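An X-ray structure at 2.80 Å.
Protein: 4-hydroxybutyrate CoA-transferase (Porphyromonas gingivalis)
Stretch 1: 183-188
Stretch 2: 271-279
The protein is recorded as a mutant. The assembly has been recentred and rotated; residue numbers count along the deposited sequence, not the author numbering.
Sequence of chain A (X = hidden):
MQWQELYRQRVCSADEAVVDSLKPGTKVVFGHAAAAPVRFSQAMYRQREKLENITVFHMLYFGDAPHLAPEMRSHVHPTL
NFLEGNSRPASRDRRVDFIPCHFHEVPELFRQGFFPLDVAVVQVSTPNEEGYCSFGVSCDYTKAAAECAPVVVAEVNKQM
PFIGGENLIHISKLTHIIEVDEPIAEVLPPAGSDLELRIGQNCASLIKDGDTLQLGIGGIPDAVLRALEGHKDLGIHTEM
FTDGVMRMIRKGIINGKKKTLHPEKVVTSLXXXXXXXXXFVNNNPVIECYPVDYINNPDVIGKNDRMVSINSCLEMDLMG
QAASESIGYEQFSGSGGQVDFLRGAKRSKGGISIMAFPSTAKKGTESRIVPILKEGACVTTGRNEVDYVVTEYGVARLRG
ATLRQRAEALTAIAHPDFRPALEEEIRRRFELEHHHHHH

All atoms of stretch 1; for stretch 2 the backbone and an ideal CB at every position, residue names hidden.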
# COMPACT_ATOMS: atom_id res chain seq x y z
N PRO A 183 -14.33 4.26 -15.25
CA PRO A 183 -14.23 4.64 -13.82
C PRO A 183 -13.20 3.79 -13.06
O PRO A 183 -13.08 2.58 -13.25
CB PRO A 183 -15.62 4.35 -13.28
CG PRO A 183 -16.15 3.22 -14.17
CD PRO A 183 -15.61 3.56 -15.53
N ILE A 184 -12.45 4.41 -12.17
CA ILE A 184 -11.34 3.76 -11.57
C ILE A 184 -11.88 2.75 -10.61
O ILE A 184 -12.54 3.11 -9.71
CB ILE A 184 -10.58 4.89 -10.95
CG1 ILE A 184 -9.94 5.68 -12.10
CG2 ILE A 184 -9.62 4.39 -9.86
CD1 ILE A 184 -8.59 5.16 -12.58
N ALA A 185 -11.63 1.46 -10.81
CA ALA A 185 -12.10 0.45 -9.86
C ALA A 185 -12.15 0.96 -8.48
O ALA A 185 -11.23 1.66 -8.03
CB ALA A 185 -11.18 -0.74 -9.84
N GLU A 186 -13.19 0.57 -7.77
CA GLU A 186 -13.39 1.08 -6.39
C GLU A 186 -13.36 -0.04 -5.39
O GLU A 186 -13.79 -1.09 -5.71
CB GLU A 186 -14.69 1.92 -6.28
CG GLU A 186 -15.96 1.39 -6.96
CD GLU A 186 -17.07 2.45 -7.03
OE1 GLU A 186 -17.78 2.45 -8.08
OE2 GLU A 186 -17.25 3.31 -6.08
N VAL A 187 -12.85 0.15 -4.19
CA VAL A 187 -13.03 -0.90 -3.19
C VAL A 187 -13.59 -0.30 -1.93
O VAL A 187 -12.96 0.55 -1.31
CB VAL A 187 -11.76 -1.77 -2.98
CG1 VAL A 187 -10.61 -1.32 -3.88
CG2 VAL A 187 -11.37 -1.93 -1.47
N LEU A 188 -14.82 -0.62 -1.57
CA LEU A 188 -15.28 0.19 -0.46
C LEU A 188 -14.81 -0.55 0.76
O LEU A 188 -14.89 -1.78 0.74
CB LEU A 188 -16.78 0.46 -0.45
CG LEU A 188 -17.90 -0.20 -1.26
CD1 LEU A 188 -19.23 -0.31 -0.41
CD2 LEU A 188 -18.16 0.49 -2.63
N UNK A 271 -3.33 4.76 -3.28
CA UNK A 271 -4.69 5.07 -2.82
C UNK A 271 -5.79 4.24 -3.53
O UNK A 271 -5.81 4.16 -4.74
CB UNK A 271 -4.96 6.56 -3.03
N UNK A 272 -6.75 3.69 -2.82
CA UNK A 272 -7.93 3.19 -3.48
C UNK A 272 -9.12 3.21 -2.58
O UNK A 272 -8.95 3.33 -1.37
CB UNK A 272 -7.69 1.77 -4.00
N UNK A 273 -10.33 3.12 -3.11
CA UNK A 273 -11.49 3.23 -2.25
C UNK A 273 -12.67 3.56 -3.10
O UNK A 273 -12.84 3.04 -4.23
CB UNK A 273 -11.29 4.28 -1.15
N UNK A 274 -13.52 4.42 -2.59
CA UNK A 274 -14.74 4.69 -3.32
C UNK A 274 -14.53 5.82 -4.41
O UNK A 274 -13.49 6.53 -4.42
CB UNK A 274 -15.83 5.09 -2.33
N UNK A 275 -15.54 6.01 -5.27
CA UNK A 275 -15.55 7.06 -6.21
C UNK A 275 -15.42 8.38 -5.50
O UNK A 275 -14.75 9.28 -6.00
CB UNK A 275 -16.82 7.01 -7.06
N UNK A 276 -16.01 8.52 -4.31
CA UNK A 276 -15.78 9.74 -3.52
C UNK A 276 -14.29 9.99 -3.26
O UNK A 276 -13.81 11.10 -3.42
CB UNK A 276 -16.52 9.65 -2.19
N UNK A 277 -13.55 8.96 -2.86
CA UNK A 277 -12.11 9.11 -2.70
C UNK A 277 -11.59 9.72 -3.95
O UNK A 277 -10.95 10.79 -3.90
CB UNK A 277 -11.41 7.78 -2.40
N UNK A 278 -11.87 9.05 -5.08
CA UNK A 278 -11.24 9.45 -6.36
C UNK A 278 -11.57 10.85 -6.67
O UNK A 278 -10.63 11.67 -6.84
CB UNK A 278 -11.68 8.55 -7.52
N UNK A 279 -12.85 11.21 -6.66
CA UNK A 279 -13.13 12.64 -6.82
C UNK A 279 -12.53 13.61 -5.84
O UNK A 279 -12.33 14.74 -6.21
CB UNK A 279 -14.65 12.84 -6.78

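Stretch 1 runs as an extended strip without regular secondary structure, and stretch 2 lies alongside it as a loop that turns into a helix at 275. At position 271 the ideal CB has nothing of stretch 1 within 5.5 Å, so the visible atoms scarcely restrict the choice. The residue is Ile-271, which takes no part in the contact.

Position 272 points its CA-to-CB bond toward stretch 1, with the ideal CB 4.3 Å from Val-187 CG1. A methyl group so near favours an apolar side chain, aliphatic or aromatic. The deposited Phe-272, with chi1 in p, brings CD2 to 3.8 Å from Val-187 CG1, which meets the ring obliquely.

The backbone decides position 273. At phi 161° and psi -140° a CB would be jammed against the carbonyl oxygen of the preceding residue, which calls for glycine. Gly-273 binds through its main chain: Val-187 N donates to Gly-273 O at 2.9 Å, while Gly-273 CA makes a CA-H...O contact of 3.2 Å with Val-187 O. These two contacts hold the backbones side by side, with Val-187 CA 4.5 Å from Gly-273 CA.

At 274 the CA-to-CB bond points away from stretch 1, and the position immediately precedes a helix. Serine, threonine, aspartate or asparagine would suit it, since each can accept from a free amide of the first turn. Ser-274 does so: its OG accepts a capping bond from the amide N of residue 277 at 3.3 Å.

Position 275 opens the helix, with CA-to-CB sideways and the ideal CB 3.9 Å from Glu-186 OE2. A basic or polar side chain would be compatible with the nearby carboxylate, although the backbone amide can answer it for any residue but proline. In Lys-275 it is that amide which binds, N donating to Glu-186 OE2 at 3.3 Å. The end of the side chain leads away instead, and Lys-275 NZ forms a salt bridge with OD1 of residue 279 at 3.2 Å, one helical turn on.

Position 276 also points sideways but has no neighbour in stretch 1, so many helix-compatible residues would fit; Glu-276 extends away. Position 277 is out of reach and equally unrestricted by stretch 1. It holds Leu-277, whose amide completes the cap.

Position 278 aims its CA-to-CB bond toward stretch 1, its ideal CB 5.1 Å from Ile-184 CB. Beyond lie an apolar branch of Ile-184 and the carbonyl oxygen of Ala-185, an arrangement that suits a long side chain with an apolar body and a donor at its tip. The residue is Tyr-278. Ile-184 CG2 sits over one ring face, 3.6 Å from the centroid of the Tyr-278 ring in a CH-pi contact, and Tyr-278 OH donates to Ala-185 O at 2.8 Å. The same hydroxyl oxygen accepts from Gly-273 N at 2.8 Å, tying the helix to both the loop before it and stretch 1.

Position 279 is out of reach, leaving many possibilities; Asp-279 supplies the partner of Lys-275.

Stretch 2 271-279: IFGSKELYD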
# COMPACT_ATOMS: atom_id res chain seq x y z
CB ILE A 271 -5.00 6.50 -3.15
CG1 ILE A 271 -3.88 7.44 -2.76
CG2 ILE A 271 -6.29 6.94 -2.50
CD1 ILE A 271 -4.25 8.88 -3.28
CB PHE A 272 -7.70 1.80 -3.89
CG PHE A 272 -6.97 0.94 -2.85
CD1 PHE A 272 -5.55 0.85 -2.85
CD2 PHE A 272 -7.69 0.10 -2.00
CE1 PHE A 272 -4.88 -0.01 -1.91
CE2 PHE A 272 -7.03 -0.76 -1.11
CZ PHE A 272 -5.64 -0.79 -1.05
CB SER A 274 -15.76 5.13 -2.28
OG SER A 274 -15.54 6.52 -1.99
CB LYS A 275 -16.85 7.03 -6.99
CG LYS A 275 -16.84 7.98 -8.24
CD LYS A 275 -18.28 8.42 -8.82
CE LYS A 275 -18.23 9.79 -9.61
NZ LYS A 275 -16.84 9.64 -10.29
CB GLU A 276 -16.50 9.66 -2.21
CG GLU A 276 -16.36 10.94 -1.39
CD GLU A 276 -17.71 11.53 -1.03
OE1 GLU A 276 -17.82 12.42 -0.12
OE2 GLU A 276 -18.66 11.10 -1.73
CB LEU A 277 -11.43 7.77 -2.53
CG LEU A 277 -10.52 7.65 -1.33
CD1 LEU A 277 -9.70 6.45 -1.40
CD2 LEU A 277 -9.61 8.81 -1.22
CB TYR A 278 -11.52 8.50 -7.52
CG TYR A 278 -11.18 7.07 -7.14
CD1 TYR A 278 -10.08 6.79 -6.34
CD2 TYR A 278 -11.98 6.00 -7.52
CE1 TYR A 278 -9.77 5.50 -5.92
CE2 TYR A 278 -11.67 4.67 -7.12
CZ TYR A 278 -10.56 4.45 -6.30
OH TYR A 278 -10.20 3.16 -5.88
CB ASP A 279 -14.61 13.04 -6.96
CG ASP A 279 -15.39 12.11 -7.80
OD1 ASP A 279 -14.76 11.38 -8.58
OD2 ASP A 279 -16.64 12.00 -7.71
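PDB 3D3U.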